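Local structure of serine acetyltransferase (Bacteroides vulgatus ATCC 8482, 3F1X) at the interface of chains A and B and the interface of chains A and C. The protein catalyses transfer of an acetyl group from acetyl-CoA to L-serine, giving O-acetylserine, a precursor in cysteine biosynthesis. Coordinates in Å, arbitrary orientation; residue numbers count along the deposited sequence, not the author numbering. Chains: chain A/B/C, Serine acetyltransferase.

Contact 1: the interface of chains A and B. Residues chain A 76, 80, 117, 120; chain B 6, 10.
The tip of the A:Phe80 ring meets the face of B:Tyr6, and no nitrogen or oxygen of one chain comes within bonding reach of the other in this patch. The contact is an apolar helix-to-helix seam in the helical N-terminal part of serine acetyltransferase, ahead of the left-handed parallel beta-helix that typifies the family. Chain A supplies A:Val76 and A:Phe80 from helix 68-93, with A:Ala117 and A:Ile120 from helix 109-120. Chain B supplies B:Leu10 from helix 7-17 and B:Tyr6, which lies just before that helix.

Atom CZ of A:Phe80 stands 3.4 Å above the phenol ring plane of B:Tyr6, over its centre. The two side chains cross at about a right angle. B:Tyr6 has CG wedged between its backbone N and carbonyl carbon (chi1 55°), the crowded position, and this turns the phenol towards A:Phe80. CB of B:Tyr6 rests on the methyl CB of A:Ala117 at 3.6 Å. An alanine in place of B:Tyr6 would probably open a gap beside the tip of A:Phe80 and leave that ring freer to turn.

B:Leu10 works with both branches. Its CD1 methyl sits over a face of the A:Phe80 ring, 3.8 Å from the centroid, as a CH-pi contact. CD2 of B:Leu10 turns to helix 109-120 and meets the CD1 methyl of A:Ile120 at 3.6 Å. CD2 of B:Leu10 also lies 4.1 Å from CB of A:Ala117. CG of B:Leu10 is anti to the carbonyl carbon (chi1 -64°), and the extended second torsion spreads the two methyls between the phenyl ring and the isoleucine. Packing at its face and tip would limit how far the phenyl of A:Phe80 swings. A:Val76 is more distant, with CG1 4.4 Å from CD2 of B:Leu10.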
# COMPACT_ATOMS: atom_id res chain seq x y z
N VAL A 76 16.72 5.91 -14.95
CA VAL A 76 18.08 5.38 -14.94
C VAL A 76 18.68 5.50 -13.53
O VAL A 76 19.37 4.59 -13.07
CB VAL A 76 18.98 6.14 -15.94
CG1 VAL A 76 20.44 5.88 -15.62
CG2 VAL A 76 18.68 5.66 -17.37
N PHE A 80 19.77 2.49 -11.16
CA PHE A 80 21.14 2.43 -10.70
C PHE A 80 21.25 2.12 -9.21
O PHE A 80 22.05 1.28 -8.80
CB PHE A 80 21.86 3.74 -10.98
CG PHE A 80 23.26 3.78 -10.47
CD1 PHE A 80 24.20 2.86 -10.91
CD2 PHE A 80 23.65 4.73 -9.53
CE1 PHE A 80 25.51 2.87 -10.43
CE2 PHE A 80 24.95 4.76 -9.04
CZ PHE A 80 25.88 3.83 -9.49
N ALA A 117 26.54 0.32 -13.25
CA ALA A 117 26.67 1.37 -14.26
C ALA A 117 27.03 0.74 -15.61
O ALA A 117 26.53 1.17 -16.66
CB ALA A 117 27.73 2.39 -13.83
N ILE A 120 23.94 -0.56 -17.19
CA ILE A 120 23.14 0.53 -17.73
C ILE A 120 23.67 1.04 -19.06
O ILE A 120 22.89 1.43 -19.93
CB ILE A 120 23.04 1.69 -16.72
CG1 ILE A 120 22.09 1.29 -15.59
CG2 ILE A 120 22.55 2.96 -17.42
CD1 ILE A 120 22.14 2.17 -14.38
N TYR B 6 31.54 6.04 -11.92
CA TYR B 6 30.35 5.62 -12.66
C TYR B 6 29.51 6.80 -13.17
O TYR B 6 28.62 6.61 -14.00
CB TYR B 6 29.49 4.71 -11.77
CG TYR B 6 29.11 5.30 -10.43
CD1 TYR B 6 28.16 6.31 -10.33
CD2 TYR B 6 29.72 4.86 -9.26
CE1 TYR B 6 27.83 6.87 -9.09
CE2 TYR B 6 29.40 5.41 -8.02
CZ TYR B 6 28.45 6.41 -7.94
OH TYR B 6 28.14 6.94 -6.71
N LEU B 10 26.88 6.79 -16.52
CA LEU B 10 25.43 6.98 -16.42
C LEU B 10 24.92 8.10 -17.31
O LEU B 10 23.91 7.95 -18.00
CB LEU B 10 25.04 7.26 -14.97
CG LEU B 10 25.29 6.14 -13.96
CD1 LEU B 10 24.84 6.58 -12.58
CD2 LEU B 10 24.53 4.88 -14.40

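Contact 2: the interface of chains A and C. Residues chain A 60, 67, 70-71, 74; chain C 70, 74, 77.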
# COMPACT_ATOMS: atom_id res chain seq x y z
N ASN A 60 5.58 5.79 -18.77
CA ASN A 60 4.61 6.83 -18.42
C ASN A 60 3.18 6.33 -18.64
O ASN A 60 2.91 5.60 -19.60
CB ASN A 60 4.85 8.09 -19.26
CG ASN A 60 4.15 9.31 -18.69
OD1 ASN A 60 3.04 9.22 -18.16
ND2 ASN A 60 4.79 10.47 -18.80
N THR A 67 8.20 14.91 -22.13
CA THR A 67 8.82 14.42 -20.90
C THR A 67 9.53 13.07 -21.00
O THR A 67 9.99 12.53 -19.99
CB THR A 67 7.77 14.32 -19.77
OG1 THR A 67 6.80 13.32 -20.10
CG2 THR A 67 7.08 15.67 -19.58
N TYR A 70 13.03 13.29 -19.48
CA TYR A 70 13.01 13.48 -18.04
C TYR A 70 12.82 12.12 -17.38
O TYR A 70 13.55 11.77 -16.45
CB TYR A 70 11.85 14.40 -17.60
CG TYR A 70 11.90 15.80 -18.17
CD1 TYR A 70 13.10 16.52 -18.21
CD2 TYR A 70 10.75 16.41 -18.66
CE1 TYR A 70 13.14 17.82 -18.74
CE2 TYR A 70 10.79 17.71 -19.19
CZ TYR A 70 11.99 18.41 -19.22
OH TYR A 70 12.02 19.69 -19.73
N HIS A 71 11.86 11.35 -17.87
CA HIS A 71 11.59 10.03 -17.31
C HIS A 71 12.75 9.06 -17.46
O HIS A 71 12.99 8.25 -16.56
CB HIS A 71 10.31 9.44 -17.91
CG HIS A 71 9.07 9.91 -17.21
ND1 HIS A 71 8.19 10.81 -17.77
CD2 HIS A 71 8.60 9.64 -15.97
CE1 HIS A 71 7.23 11.08 -16.90
NE2 HIS A 71 7.46 10.38 -15.80
N VAL A 74 15.27 10.04 -14.67
CA VAL A 74 14.86 9.61 -13.34
C VAL A 74 14.90 8.09 -13.23
O VAL A 74 15.38 7.55 -12.24
CB VAL A 74 13.43 10.11 -13.01
CG1 VAL A 74 13.00 9.57 -11.65
CG2 VAL A 74 13.39 11.64 -13.01
N TYR C 70 15.87 16.53 -14.17
CA TYR C 70 15.01 15.42 -14.59
C TYR C 70 13.82 15.36 -13.65
O TYR C 70 12.68 15.28 -14.09
CB TYR C 70 15.75 14.08 -14.54
CG TYR C 70 16.96 13.97 -15.44
CD1 TYR C 70 16.93 14.45 -16.75
CD2 TYR C 70 18.15 13.40 -14.99
CE1 TYR C 70 18.05 14.36 -17.59
CE2 TYR C 70 19.27 13.30 -15.81
CZ TYR C 70 19.22 13.78 -17.11
OH TYR C 70 20.32 13.68 -17.93
N VAL C 74 9.70 15.73 -14.41
CA VAL C 74 8.71 14.70 -14.11
C VAL C 74 7.71 15.22 -13.09
O VAL C 74 6.50 15.02 -13.24
CB VAL C 74 9.38 13.42 -13.55
CG1 VAL C 74 8.31 12.41 -13.16
CG2 VAL C 74 10.32 12.83 -14.60
N GLU C 77 5.10 17.64 -14.52
CA GLU C 77 4.09 16.92 -15.30
C GLU C 77 3.07 16.21 -14.40
O GLU C 77 1.87 16.25 -14.66
CB GLU C 77 4.76 15.88 -16.20
CG GLU C 77 3.76 14.93 -16.90
CD GLU C 77 4.45 13.81 -17.67
OE1 GLU C 77 5.37 13.18 -17.12
OE2 GLU C 77 4.06 13.55 -18.83
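C:Glu77 reaches across to A:Thr67 and A:Asn60, while A:Val74 and C:Val74 meet at their methyl tips. This is a two-fold helix-to-helix interface of serine acetyltransferase. Helix 68-93 of each chain faces its own copy, and every contact has a twin with the chains exchanged.

The tight part is apolar. CG2 of A:Val74 touches CG2 of C:Val74 at 3.7 Å. The same A:Val74 methyl packs on CB of C:Tyr70, as that side chain passes A:Val74 in the opposite direction. C:Val74 also covers A:His71. Its CG2 lies over the centre of one imidazole face, 3.9 Å from the centroid, in a CH-pi contact. Its second methyl, CG1, comes near the ring edge. With CG1 anti to the backbone N (chi1 177°), C:Val74 presents both branches to chain A. The carboxylate carbon CD of C:Glu77 lies at the edge of the A:His71 ring, in its plane. The modelled ring orientation is doubtful, because it turns a ring carbon, CE1, too closely towards OE1 of C:Glu77. A ring turned over would place a nitrogen there instead.

The less certain side is the polar one, where the poorly ordered loop residue A:Asn60 meets the carboxylate. CG of C:Glu77 is anti to the backbone N (chi1 171°), and the extended chain carries the carboxylate to A:Thr67. There OE2 of C:Glu77 takes a hydrogen bond of 3.0 Å from the hydroxyl OG1 of A:Thr67. The hydroxyl comes from above the carboxylate plane, 45° out of it. ND2 of A:Asn60 gives a hydrogen bond of 3.2 Å to OE2 of C:Glu77, from the opposite face and on the syn side. The amide and carboxylate meet tip to tip with their planes nearly perpendicular. The grip of A:Asn60 on OE2 is less certain than that of A:Thr67.

The C-alpha centres of contact 1 and contact 2 lie about 17 Å apart. Both draw on helix 68-93 of chain A. A:Tyr70, A:His71 and A:Val74 face chain C, while A:Val76 and A:Phe80, further along the helix, face chain B. One helix therefore serves two kinds of interface: contact 2 is two-fold, and contact 1 is not an exact two-fold. The deposited assembly holds six copies. This fits the dimer-of-trimers hexamer typical of the family, and contact 2 may join one trimer to the other. A shift of this helix could be felt at both interfaces.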